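Local coordinates for methyltransferase-like protein 5 (Pyrococcus horikoshii, PDB 1WY7) that probably uses S-adenosylmethionine to methylate a nucleic acid, most likely RNA, and binds S-adenosyl-L-homocysteine, at residues L39-A42 against Y43-G46; L134-A137 against F138-S141; E159-S162 against W163-F167. All coordinates share one frame; numbering follows the deposited sequence.

Contact 1 (L39-A42 against Y43-G46); sequences LWLA and YSLG
Leu41 sets its CG anti to the backbone N (chi1 169°), while Leu45, four residues on, sets its own anti to the carbonyl carbon (chi1 -67°); these two settings bring Leu41 CD1 and Leu45 CD1 to 3.6 Å from each other. The two side chains meet at a slant rather than lying alongside, and CG of Leu45 also rests near Leu41 O, at 3.4 Å. Ser44, the residue before Leu45, folds its OG back toward the preceding turn (chi1 74°). From there the hydroxyl donates to Leu41 O at 2.8 Å, entering from the flank of the carbonyl and tilted out of its plane. That oxygen also receives a weak bond from Leu45 N, so the hydroxyl adds a grip where the regular helical pattern is failing.

This is the C-terminal end of helix 32-44 in a Rossmann-like methyltransferase domain, and it closes in a Schellman motif. Two regular bonds, from Tyr43 N to Leu39 O and from Ser44 N to Trp40 O, are both short at 2.7 Å. Beyond them Leu45 N also bonds to Ala42 O (3.2 Å), reaching it from above the carbonyl plane, and Gly46 N, in a residue with positive phi, bonds back to Tyr43 O. On another side of the helix the six-membered ring of Trp40 and the ring of Tyr43 meet obliquely, their centroids 5.4 Å apart. Leu41 and Leu45 both press on Tyr145 of strand 143-149 and His171 of strand 167-179, whereas Leu39 and Tyr43 touch Leu70.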
ATOM      1  N   LEU A  39      -7.479  -1.877  -4.302  1.00 27.04           N
ATOM      2  CA  LEU A  39      -8.329  -2.696  -3.438  1.00 27.58           C
ATOM      3  C   LEU A  39      -9.439  -3.442  -4.168  1.00 28.40           C
ATOM      4  O   LEU A  39      -9.705  -4.607  -3.878  1.00 28.27           O
ATOM      5  CB  LEU A  39      -8.935  -1.827  -2.331  1.00 26.45           C
ATOM      6  CG  LEU A  39      -7.970  -1.355  -1.240  1.00 25.51           C
ATOM      7  CD1 LEU A  39      -8.594  -0.223  -0.454  1.00 24.72           C
ATOM      8  CD2 LEU A  39      -7.635  -2.520  -0.324  1.00 23.53           C
ATOM      9  N   TRP A  40     -10.093  -2.773  -5.110  1.00 30.04           N
ATOM     10  CA  TRP A  40     -11.164  -3.421  -5.847  1.00 32.75           C
ATOM     11  C   TRP A  40     -10.595  -4.565  -6.664  1.00 32.54           C
ATOM     12  O   TRP A  40     -11.178  -5.637  -6.726  1.00 31.08           O
ATOM     13  CB  TRP A  40     -11.873  -2.436  -6.769  1.00 36.14           C
ATOM     14  CG  TRP A  40     -13.215  -2.941  -7.116  1.00 42.51           C
ATOM     15  CD1 TRP A  40     -13.601  -3.526  -8.288  1.00 43.09           C
ATOM     16  CD2 TRP A  40     -14.343  -3.009  -6.237  1.00 44.33           C
ATOM     17  NE1 TRP A  40     -14.903  -3.961  -8.191  1.00 46.81           N
ATOM     18  CE2 TRP A  40     -15.383  -3.656  -6.942  1.00 46.71           C
ATOM     19  CE3 TRP A  40     -14.575  -2.588  -4.919  1.00 45.43           C
ATOM     20  CZ2 TRP A  40     -16.637  -3.894  -6.374  1.00 47.86           C
ATOM     21  CZ3 TRP A  40     -15.819  -2.821  -4.350  1.00 47.69           C
ATOM     22  CH2 TRP A  40     -16.836  -3.471  -5.080  1.00 49.99           C
ATOM     23  N   LEU A  41      -9.439  -4.330  -7.285  1.00 33.50           N
ATOM     24  CA  LEU A  41      -8.784  -5.363  -8.077  1.00 33.00           C
ATOM     25  C   LEU A  41      -8.499  -6.573  -7.193  1.00 34.74           C
ATOM     26  O   LEU A  41      -8.841  -7.709  -7.541  1.00 34.68           O
ATOM     27  CB  LEU A  41      -7.469  -4.840  -8.657  1.00 32.52           C
ATOM     28  CG  LEU A  41      -6.569  -5.911  -9.287  1.00 33.22           C
ATOM     29  CD1 LEU A  41      -7.293  -6.553 -10.460  1.00 33.44           C
ATOM     30  CD2 LEU A  41      -5.260  -5.282  -9.748  1.00 34.01           C
ATOM     31  N   ALA A  42      -7.873  -6.328  -6.044  1.00 34.27           N
ATOM     32  CA  ALA A  42      -7.549  -7.409  -5.119  1.00 34.30           C
ATOM     33  C   ALA A  42      -8.815  -8.097  -4.649  1.00 33.72           C
ATOM     34  O   ALA A  42      -8.873  -9.319  -4.568  1.00 33.75           O
ATOM     35  CB  ALA A  42      -6.779  -6.864  -3.914  1.00 33.17           C
ATOM     36  N   TYR A  43      -9.831  -7.308  -4.319  1.00 35.85           N
ATOM     37  CA  TYR A  43     -11.086  -7.881  -3.845  1.00 37.69           C
ATOM     38  C   TYR A  43     -11.730  -8.749  -4.923  1.00 36.08           C
ATOM     39  O   TYR A  43     -12.134  -9.879  -4.658  1.00 32.12           O
ATOM     40  CB  TYR A  43     -12.040  -6.771  -3.400  1.00 41.10           C
ATOM     41  CG  TYR A  43     -13.428  -7.255  -3.054  1.00 45.95           C
ATOM     42  CD1 TYR A  43     -14.446  -7.245  -4.009  1.00 49.25           C
ATOM     43  CD2 TYR A  43     -13.721  -7.739  -1.781  1.00 47.50           C
ATOM     44  CE1 TYR A  43     -15.723  -7.707  -3.703  1.00 52.46           C
ATOM     45  CE2 TYR A  43     -14.992  -8.207  -1.462  1.00 51.08           C
ATOM     46  CZ  TYR A  43     -15.989  -8.187  -2.427  1.00 53.72           C
ATOM     47  OH  TYR A  43     -17.248  -8.654  -2.127  1.00 55.70           O
ATOM     48  N   SER A  44     -11.772  -8.234  -6.148  1.00 35.72           N
ATOM     49  CA  SER A  44     -12.380  -8.963  -7.254  1.00 37.48           C
ATOM     50  C   SER A  44     -11.677 -10.271  -7.582  1.00 36.31           C
ATOM     51  O   SER A  44     -12.275 -11.171  -8.163  1.00 37.01           O
ATOM     52  CB  SER A  44     -12.424  -8.090  -8.504  1.00 36.66           C
ATOM     53  OG  SER A  44     -11.133  -7.974  -9.064  1.00 41.12           O
ATOM     54  N   LEU A  45     -10.409 -10.388  -7.206  1.00 36.13           N
ATOM     55  CA  LEU A  45      -9.670 -11.608  -7.489  1.00 36.06           C
ATOM     56  C   LEU A  45      -9.693 -12.564  -6.308  1.00 35.87           C
ATOM     57  O   LEU A  45      -9.050 -13.609  -6.339  1.00 40.75           O
ATOM     58  CB  LEU A  45      -8.225 -11.259  -7.885  1.00 35.47           C
ATOM     59  CG  LEU A  45      -8.133 -10.519  -9.229  1.00 36.62           C
ATOM     60  CD1 LEU A  45      -6.726  -9.971  -9.468  1.00 35.82           C
ATOM     61  CD2 LEU A  45      -8.531 -11.475 -10.336  1.00 33.82           C
ATOM     62  N   GLY A  46     -10.443 -12.211  -5.271  1.00 35.70           N
ATOM     63  CA  GLY A  46     -10.524 -13.051  -4.092  1.00 33.41           C
ATOM     64  C   GLY A  46      -9.307 -12.922  -3.189  1.00 35.15           C
ATOM     65  O   GLY A  46      -9.041 -13.816  -2.390  1.00 35.62           O
TER

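Contact 2 (L134-A137 against F138-S141); sequences LLKA and FEIS
Leu134 and Phe138 lie side by side and point the same way from helix 131-140, with CB of Leu134 4.0 Å from CE1 of the Phe138 ring and its CD2 methyl close to CZ. The ring also folds back over its own helix: Leu134 O sits above one face, displaced toward the rim and 3.1 Å from Phe138 CG. The same oxygen accepts the nearly straight bond from Phe138 N (2.9 Å), so one carbonyl oxygen serves the amide and also lies against the ring. The ring stacks on Phe167 as well and meets Phe200 edge-to-face. An alanine here would probably open a gap beside Leu134 and cost Phe167 its stack and Phe200 its edge-to-face neighbour.

Lys136 and Glu139 instead meet at a slant. The lysine leaves with CG anti to the backbone N (chi1 179°), then bends at chi2 and chi3 so that its chain curls round; Lys136 CD packs 3.8 Å from Ile140 CG2, and Lys136 NZ reaches Glu139 OE1 at 2.5 Å in a salt bridge. It meets that oxygen on the syn side, somewhat out of the carboxylate plane. NZ has a further hydrogen bond to Phe109 O and a weak one to Ser107 O, just after Val106, which binds S-adenosyl-L-homocysteine.

The helix is the connection in the beta-alpha-beta unit of strands 115-118 and 143-149, and Ala137 packs against both strands. The buried ammonium of Lys136 would probably be stabilised by the carboxylate and the Phe109 carbonyl, and more weakly by that of Ser107.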
ATOM      1  N   LEU A 134       9.652  -4.196  -1.380  1.00 29.60           N
ATOM      2  CA  LEU A 134       9.428  -5.284  -2.328  1.00 29.83           C
ATOM      3  C   LEU A 134      10.061  -6.564  -1.798  1.00 30.59           C
ATOM      4  O   LEU A 134       9.436  -7.624  -1.840  1.00 29.12           O
ATOM      5  CB  LEU A 134       9.998  -4.929  -3.699  1.00 29.05           C
ATOM      6  CG  LEU A 134       9.208  -3.834  -4.412  1.00 28.66           C
ATOM      7  CD1 LEU A 134      10.031  -3.232  -5.534  1.00 28.21           C
ATOM      8  CD2 LEU A 134       7.904  -4.428  -4.930  1.00 31.33           C
ATOM      9  N   LEU A 135      11.293  -6.467  -1.284  1.00 32.49           N
ATOM     10  CA  LEU A 135      11.968  -7.643  -0.719  1.00 32.67           C
ATOM     11  C   LEU A 135      11.143  -8.263   0.403  1.00 29.71           C
ATOM     12  O   LEU A 135      10.933  -9.463   0.423  1.00 30.59           O
ATOM     13  CB  LEU A 135      13.363  -7.285  -0.169  1.00 34.17           C
ATOM     14  CG  LEU A 135      14.550  -7.520  -1.108  1.00 37.49           C
ATOM     15  CD1 LEU A 135      15.854  -7.092  -0.415  1.00 37.60           C
ATOM     16  CD2 LEU A 135      14.603  -8.995  -1.495  1.00 35.15           C
ATOM     17  N   LYS A 136      10.699  -7.443   1.350  1.00 28.75           N
ATOM     18  CA  LYS A 136       9.897  -7.940   2.465  1.00 27.98           C
ATOM     19  C   LYS A 136       8.572  -8.539   1.978  1.00 28.24           C
ATOM     20  O   LYS A 136       8.179  -9.621   2.405  1.00 28.60           O
ATOM     21  CB  LYS A 136       9.628  -6.808   3.454  1.00 27.70           C
ATOM     22  CG  LYS A 136       8.787  -7.202   4.650  1.00 27.96           C
ATOM     23  CD  LYS A 136       9.427  -8.342   5.426  1.00 31.15           C
ATOM     24  CE  LYS A 136      10.837  -7.980   5.890  1.00 29.57           C
ATOM     25  NZ  LYS A 136      11.464  -9.151   6.541  1.00 32.04           N
ATOM     26  N   ALA A 137       7.884  -7.832   1.089  1.00 29.06           N
ATOM     27  CA  ALA A 137       6.611  -8.321   0.552  1.00 30.49           C
ATOM     28  C   ALA A 137       6.801  -9.697  -0.084  1.00 30.34           C
ATOM     29  O   ALA A 137       6.037 -10.621   0.172  1.00 31.39           O
ATOM     30  CB  ALA A 137       6.044  -7.324  -0.498  1.00 26.99           C
ATOM     31  N   PHE A 138       7.827  -9.838  -0.914  1.00 31.87           N
ATOM     32  CA  PHE A 138       8.088 -11.121  -1.564  1.00 33.96           C
ATOM     33  C   PHE A 138       8.426 -12.217  -0.557  1.00 34.90           C
ATOM     34  O   PHE A 138       8.107 -13.389  -0.753  1.00 37.31           O
ATOM     35  CB  PHE A 138       9.221 -10.959  -2.569  1.00 31.12           C
ATOM     36  CG  PHE A 138       8.868 -10.075  -3.721  1.00 32.57           C
ATOM     37  CD1 PHE A 138       9.845  -9.336  -4.371  1.00 30.22           C
ATOM     38  CD2 PHE A 138       7.545  -9.966  -4.146  1.00 31.99           C
ATOM     39  CE1 PHE A 138       9.518  -8.499  -5.421  1.00 31.92           C
ATOM     40  CE2 PHE A 138       7.205  -9.134  -5.197  1.00 32.28           C
ATOM     41  CZ  PHE A 138       8.194  -8.396  -5.837  1.00 33.53           C
ATOM     42  N   GLU A 139       9.057 -11.813   0.531  1.00 34.79           N
ATOM     43  CA  GLU A 139       9.468 -12.711   1.600  1.00 37.24           C
ATOM     44  C   GLU A 139       8.299 -13.262   2.428  1.00 37.36           C
ATOM     45  O   GLU A 139       8.243 -14.458   2.721  1.00 36.31           O
ATOM     46  CB  GLU A 139      10.417 -11.932   2.525  1.00 39.40           C
ATOM     47  CG  GLU A 139      11.331 -12.763   3.381  1.00 45.83           C
ATOM     48  CD  GLU A 139      11.655 -12.092   4.714  1.00 48.14           C
ATOM     49  OE1 GLU A 139      11.836 -10.855   4.745  1.00 47.77           O
ATOM     50  OE2 GLU A 139      11.733 -12.813   5.732  1.00 50.17           O
ATOM     51  N   ILE A 140       7.358 -12.392   2.799  1.00 37.14           N
ATOM     52  CA  ILE A 140       6.244 -12.809   3.655  1.00 35.88           C
ATOM     53  C   ILE A 140       4.925 -13.226   3.010  1.00 36.30           C
ATOM     54  O   ILE A 140       4.024 -13.691   3.707  1.00 35.88           O
ATOM     55  CB  ILE A 140       5.898 -11.718   4.710  1.00 34.72           C
ATOM     56  CG1 ILE A 140       5.335 -10.465   4.028  1.00 34.78           C
ATOM     57  CG2 ILE A 140       7.132 -11.347   5.504  1.00 35.14           C
ATOM     58  CD1 ILE A 140       4.736  -9.446   5.015  1.00 31.00           C
ATOM     59  N   SER A 141       4.792 -13.076   1.700  1.00 37.41           N
ATOM     60  CA  SER A 141       3.535 -13.444   1.053  1.00 37.76           C
ATOM     61  C   SER A 141       3.742 -14.024  -0.337  1.00 37.98           C
ATOM     62  O   SER A 141       4.825 -13.921  -0.904  1.00 39.16           O
ATOM     63  CB  SER A 141       2.618 -12.213   0.956  1.00 38.91           C
ATOM     64  OG  SER A 141       1.366 -12.536   0.355  1.00 39.44           O
TER

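Contact 3 (E159-S162 against W163-F167); sequences EKFS and WEHGF
From Lys160 to Phe167 the backbone passes from a regular helical bond, Glu164 N to Lys160 O at 3.0 Å, into a tight reversal in which Ser162 O accepts from both Phe167 N (2.8 Å) and His165 N (3.1 Å). The two donors reach that oxygen from opposite faces of its carbonyl plane, so a single acceptor is clasped from both sides as the chain leaves the helix.

Among the side chains, the pair Phe161 and His165 dominates. Phe161 carries CG anti to its amide nitrogen (chi1 -168°) and His165 carries CG anti to the carbonyl carbon (chi1 -71°), which swings the imidazole back across the phenyl ring. His165 CD2 lies over one face near the rim, 3.5 Å from Phe161 CE1, and His165 NE2 is equally close to Phe161 CZ. The rings meet obliquely, inclined at 45°. Phe161 O, close to the imidazole plane, approaches its edge at His165 CD2 (3.0 Å), so the histidine touches both the ring and the backbone of the same residue. Its backbone N adds only a weak bond to that carbonyl.

Ser162 faces inward. Its OG has its strongest partner in Ile158 O, one turn back, while its CB lies 4.1 Å from Phe167 CB, and the side chain also touches Phe200. Glu164 is extended beyond CG, and its CG passes 3.0 Å from Lys160 O.

Gly166 has positive phi, and Gly166 N bonds to Trp163 O inside the wider bond from Phe167 N to Ser162 O. Together these define a Schellman motif, here ending helix 152-164 and delivering the chain directly into edge strand 167-179 of the methyltransferase sheet.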
ATOM      1  N   GLU A 159       9.884  -5.246 -13.099  1.00 36.51           N
ATOM      2  CA  GLU A 159       9.692  -6.510 -13.796  1.00 38.70           C
ATOM      3  C   GLU A 159      10.885  -7.436 -13.552  1.00 39.84           C
ATOM      4  O   GLU A 159      10.721  -8.632 -13.303  1.00 39.66           O
ATOM      5  CB  GLU A 159       9.521  -6.240 -15.296  1.00 39.24           C
ATOM      6  CG  GLU A 159       8.489  -7.124 -15.967  1.00 42.93           C
ATOM      7  CD  GLU A 159       7.058  -6.780 -15.577  1.00 42.96           C
ATOM      8  OE1 GLU A 159       6.287  -7.724 -15.317  1.00 44.80           O
ATOM      9  OE2 GLU A 159       6.694  -5.581 -15.543  1.00 42.22           O
ATOM     10  N   LYS A 160      12.090  -6.873 -13.617  1.00 41.62           N
ATOM     11  CA  LYS A 160      13.316  -7.644 -13.401  1.00 44.15           C
ATOM     12  C   LYS A 160      13.515  -8.035 -11.941  1.00 43.88           C
ATOM     13  O   LYS A 160      13.855  -9.179 -11.638  1.00 43.39           O
ATOM     14  CB  LYS A 160      14.553  -6.864 -13.880  1.00 46.79           C
ATOM     15  CG  LYS A 160      14.873  -7.050 -15.362  1.00 50.73           C
ATOM     16  CD  LYS A 160      16.172  -6.355 -15.778  1.00 53.37           C
ATOM     17  CE  LYS A 160      16.039  -4.839 -15.731  1.00 55.80           C
ATOM     18  NZ  LYS A 160      17.252  -4.132 -16.253  1.00 57.45           N
ATOM     19  N   PHE A 161      13.301  -7.088 -11.034  1.00 42.78           N
ATOM     20  CA  PHE A 161      13.478  -7.360  -9.611  1.00 41.89           C
ATOM     21  C   PHE A 161      12.526  -8.447  -9.099  1.00 41.18           C
ATOM     22  O   PHE A 161      12.947  -9.363  -8.386  1.00 40.10           O
ATOM     23  CB  PHE A 161      13.289  -6.074  -8.803  1.00 41.73           C
ATOM     24  CG  PHE A 161      13.717  -6.186  -7.359  1.00 43.81           C
ATOM     25  CD1 PHE A 161      12.802  -6.524  -6.371  1.00 42.35           C
ATOM     26  CD2 PHE A 161      15.034  -5.904  -6.985  1.00 43.06           C
ATOM     27  CE1 PHE A 161      13.181  -6.574  -5.037  1.00 44.26           C
ATOM     28  CE2 PHE A 161      15.422  -5.953  -5.653  1.00 43.20           C
ATOM     29  CZ  PHE A 161      14.496  -6.285  -4.676  1.00 44.28           C
ATOM     30  N   SER A 162      11.253  -8.362  -9.470  1.00 38.43           N
ATOM     31  CA  SER A 162      10.293  -9.357  -9.019  1.00 38.65           C
ATOM     32  C   SER A 162      10.654 -10.733  -9.565  1.00 38.64           C
ATOM     33  O   SER A 162      10.511 -11.747  -8.883  1.00 35.63           O
ATOM     34  CB  SER A 162       8.867  -8.983  -9.465  1.00 39.41           C
ATOM     35  OG  SER A 162       8.728  -9.034 -10.877  1.00 38.73           O
ATOM     36  N   TRP A 163      11.118 -10.771 -10.808  1.00 41.21           N
ATOM     37  CA  TRP A 163      11.485 -12.037 -11.421  1.00 44.55           C
ATOM     38  C   TRP A 163      12.634 -12.705 -10.673  1.00 45.44           C
ATOM     39  O   TRP A 163      12.581 -13.896 -10.365  1.00 44.52           O
ATOM     40  CB  TRP A 163      11.893 -11.834 -12.876  1.00 47.23           C
ATOM     41  CG  TRP A 163      12.138 -13.127 -13.568  1.00 51.07           C
ATOM     42  CD1 TRP A 163      13.311 -13.558 -14.112  1.00 51.93           C
ATOM     43  CD2 TRP A 163      11.192 -14.186 -13.754  1.00 52.48           C
ATOM     44  NE1 TRP A 163      13.156 -14.822 -14.626  1.00 53.51           N
ATOM     45  CE2 TRP A 163      11.865 -15.234 -14.421  1.00 53.14           C
ATOM     46  CE3 TRP A 163       9.840 -14.354 -13.424  1.00 53.08           C
ATOM     47  CZ2 TRP A 163      11.234 -16.434 -14.766  1.00 54.49           C
ATOM     48  CZ3 TRP A 163       9.212 -15.549 -13.767  1.00 54.87           C
ATOM     49  CH2 TRP A 163       9.912 -16.573 -14.432  1.00 54.76           C
ATOM     50  N   GLU A 164      13.670 -11.930 -10.380  1.00 46.55           N
ATOM     51  CA  GLU A 164      14.819 -12.460  -9.669  1.00 47.60           C
ATOM     52  C   GLU A 164      14.418 -12.998  -8.315  1.00 46.02           C
ATOM     53  O   GLU A 164      15.138 -13.792  -7.727  1.00 46.21           O
ATOM     54  CB  GLU A 164      15.860 -11.379  -9.485  1.00 50.64           C
ATOM     55  CG  GLU A 164      16.288 -10.776 -10.779  1.00 57.08           C
ATOM     56  CD  GLU A 164      17.375  -9.753 -10.587  1.00 61.65           C
ATOM     57  OE1 GLU A 164      17.687  -9.063 -11.574  1.00 63.48           O
ATOM     58  OE2 GLU A 164      17.913  -9.649  -9.458  1.00 62.74           O
ATOM     59  N   HIS A 165      13.264 -12.568  -7.814  1.00 44.25           N
ATOM     60  CA  HIS A 165      12.811 -13.043  -6.514  1.00 41.58           C
ATOM     61  C   HIS A 165      11.670 -14.042  -6.607  1.00 40.24           C
ATOM     62  O   HIS A 165      10.947 -14.263  -5.635  1.00 39.94           O
ATOM     63  CB  HIS A 165      12.435 -11.857  -5.626  1.00 40.65           C
ATOM     64  CG  HIS A 165      13.617 -11.062  -5.175  1.00 40.76           C
ATOM     65  ND1 HIS A 165      14.440 -11.473  -4.146  1.00 39.98           N
ATOM     66  CD2 HIS A 165      14.164  -9.919  -5.656  1.00 41.95           C
ATOM     67  CE1 HIS A 165      15.438 -10.620  -4.016  1.00 40.19           C
ATOM     68  NE2 HIS A 165      15.297  -9.668  -4.917  1.00 41.12           N
ATOM     69  N   GLY A 166      11.522 -14.647  -7.783  1.00 38.74           N
ATOM     70  CA  GLY A 166      10.494 -15.651  -7.987  1.00 38.19           C
ATOM     71  C   GLY A 166       9.051 -15.191  -8.113  1.00 37.96           C
ATOM     72  O   GLY A 166       8.130 -15.968  -7.835  1.00 38.84           O
ATOM     73  N   PHE A 167       8.840 -13.946  -8.528  1.00 36.35           N
ATOM     74  CA  PHE A 167       7.483 -13.415  -8.694  1.00 35.96           C
ATOM     75  C   PHE A 167       7.239 -12.883 -10.100  1.00 35.25           C
ATOM     76  O   PHE A 167       8.148 -12.384 -10.765  1.00 36.68           O
ATOM     77  CB  PHE A 167       7.206 -12.287  -7.680  1.00 34.13           C
ATOM     78  CG  PHE A 167       6.905 -12.778  -6.286  1.00 34.66           C
ATOM     79  CD1 PHE A 167       7.907 -13.345  -5.496  1.00 34.67           C
ATOM     80  CD2 PHE A 167       5.612 -12.704  -5.776  1.00 33.37           C
ATOM     81  CE1 PHE A 167       7.621 -13.835  -4.223  1.00 33.53           C
ATOM     82  CE2 PHE A 167       5.315 -13.192  -4.506  1.00 33.14           C
ATOM     83  CZ  PHE A 167       6.318 -13.759  -3.727  1.00 34.04           C
TER

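How the contacts relate
All three contacts lie at C-terminal helix ends, yet they differ with their depth in the fold. Contact 2 is the core example: mostly buried, inside a beta-alpha-beta unit, with a salt bridge in addition to its aliphatic and aromatic packing. Contacts 1 and 3 are only partly buried and share a design, a Schellman glycine and an i to i+4 pair with matching first torsions, two leucines in one and phenylalanine with histidine in the other. Contacts 2 and 3 touch, Phe138 CZ lying 3.7 Å from Ser162 CB, and so join helices 131-140 and 152-164. Contact 1 touches neither, but packs on strand 143-149, as contact 2 does, and on strand 167-179, which contact 3 leads into.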